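Local coordinates for trafficking protein particle complex subunit 3 (Naegleria fowleri, PDB 6AQ3) that probably serves in vesicle tethering as a subunit of the TRAPP complex and carries a covalently bound palmitic acid, at the interface of chains A and B. Sequence-based numbering; all coordinates share one arbitrary frame. Chains: chain A/B, trafficking protein particle complex subunit 3.

The interface of chains A and B. Residues chain A 31, 34-35, 38, 63, 67; chain B 30, 33-34, 37.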
# COMPACT_ATOMS: atom_id res chain seq x y z
N LEU A 31 -0.73 -3.13 4.00
CA LEU A 31 0.21 -2.17 3.44
C LEU A 31 1.53 -2.84 3.09
O LEU A 31 2.07 -2.62 2.00
CB LEU A 31 0.44 -1.03 4.42
CG LEU A 31 1.54 -0.04 4.03
CD1 LEU A 31 1.13 0.76 2.82
CD2 LEU A 31 1.79 0.87 5.21
N THR A 34 1.11 -4.76 -0.09
CA THR A 34 0.98 -3.90 -1.27
C THR A 34 2.34 -3.36 -1.69
O THR A 34 2.75 -3.51 -2.85
CB THR A 34 -0.00 -2.77 -0.99
OG1 THR A 34 -1.28 -3.33 -0.63
CG2 THR A 34 -0.17 -1.87 -2.23
N TYR A 35 3.08 -2.77 -0.74
CA TYR A 35 4.42 -2.28 -1.01
C TYR A 35 5.31 -3.41 -1.52
O TYR A 35 6.11 -3.20 -2.44
CB TYR A 35 5.02 -1.62 0.25
CG TYR A 35 6.42 -1.02 0.02
CD1 TYR A 35 6.60 0.08 -0.81
CD2 TYR A 35 7.54 -1.57 0.62
CE1 TYR A 35 7.84 0.61 -1.04
CE2 TYR A 35 8.80 -1.05 0.40
CZ TYR A 35 8.96 0.05 -0.43
OH TYR A 35 10.22 0.58 -0.66
N LEU A 38 4.86 -3.76 -5.08
CA LEU A 38 5.54 -2.70 -5.82
C LEU A 38 7.01 -3.04 -6.04
O LEU A 38 7.52 -2.98 -7.17
CB LEU A 38 5.41 -1.38 -5.04
CG LEU A 38 6.20 -0.12 -5.45
CD1 LEU A 38 5.81 0.30 -6.84
CD2 LEU A 38 5.92 1.02 -4.49
N MET A 63 4.63 11.15 -2.32
CA MET A 63 3.69 10.80 -1.26
C MET A 63 3.84 11.73 -0.06
O MET A 63 2.84 12.19 0.50
CB MET A 63 3.88 9.34 -0.81
CG MET A 63 3.37 8.30 -1.80
SD MET A 63 3.77 6.58 -1.37
CE MET A 63 3.52 6.57 0.39
N LEU A 67 1.35 13.63 2.31
CA LEU A 67 1.11 13.02 3.60
C LEU A 67 1.25 14.01 4.75
O LEU A 67 0.65 13.80 5.81
CB LEU A 67 2.08 11.84 3.79
CG LEU A 67 1.80 10.86 4.92
CD1 LEU A 67 0.68 9.91 4.50
CD2 LEU A 67 3.05 10.08 5.33
N LEU B 30 -2.37 6.38 2.96
CA LEU B 30 -1.04 5.84 2.72
C LEU B 30 -1.11 4.59 1.84
O LEU B 30 -0.30 4.43 0.92
CB LEU B 30 -0.36 5.57 4.06
CG LEU B 30 1.10 5.17 4.15
CD1 LEU B 30 1.89 6.20 3.41
CD2 LEU B 30 1.57 5.12 5.61
N MET B 33 -1.91 5.63 -1.73
CA MET B 33 -0.78 6.20 -2.46
C MET B 33 0.26 5.14 -2.83
O MET B 33 0.84 5.20 -3.92
CB MET B 33 -0.14 7.34 -1.66
CG MET B 33 -0.99 8.60 -1.61
SD MET B 33 -0.17 9.97 -0.76
CE MET B 33 -0.29 9.54 0.97
N THR B 34 0.51 4.18 -1.95
CA THR B 34 1.43 3.11 -2.28
C THR B 34 0.90 2.30 -3.46
O THR B 34 1.63 2.03 -4.42
CB THR B 34 1.66 2.20 -1.07
OG1 THR B 34 2.16 2.98 0.02
CG2 THR B 34 2.64 1.09 -1.41
N SER B 37 1.25 4.27 -6.65
CA SER B 37 2.59 4.20 -7.24
C SER B 37 2.78 2.90 -8.02
O SER B 37 3.52 2.86 -9.00
CB SER B 37 3.66 4.31 -6.16
OG SER B 37 3.46 5.43 -5.32
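A:Met63 and B:Met33 lie against each other, side chains crossing at a slant, CG of A:Met63 sitting 3.6 Å from CB of B:Met33. Both side chains run extended to the sulfur and then bend, and the two S-methyl ends, nearly parallel, meet different partners. With chi3 at 40°, A:Met63 turns its CE toward B:Leu30, meeting CD1 at 3.5 Å; the two side chains stand nearly perpendicular. B:Met33, with chi3 at -75°, points its CE in much the same direction, but from a sulfur set further over, meeting CD1 of A:Leu67 at 3.7 Å. That leucine methyl also reaches CD1 of B:Leu30, tying the four side chains into one apolar cluster.

B:Thr34 lies between helices 25-45 and 49-75 of chain A, its OG1 near CE of A:Met63. Its methyl CG2 rests on the backbone of A:Tyr35, 3.8 Å from CA, while CD1 of A:Leu31 approaches the hydroxyl side. Within this patch no polar pair bridges the chains; the hydroxyls of B:Thr34 and B:Ser37 bond back to their own helix, 25-42: OG of B:Ser37 to O of B:Met33, and OG1 of B:Thr34 to O of B:Leu30 at 3.0 Å, with the donor 34° out of the carbonyl plane. This helix-to-helix patch recurs, chains exchanged, across a two-fold homodimer that may be biological, though the structure alone does not prove it. At its far end, CD1 of A:Leu38 comes to 4.1 Å from the backbone O of B:Ser37.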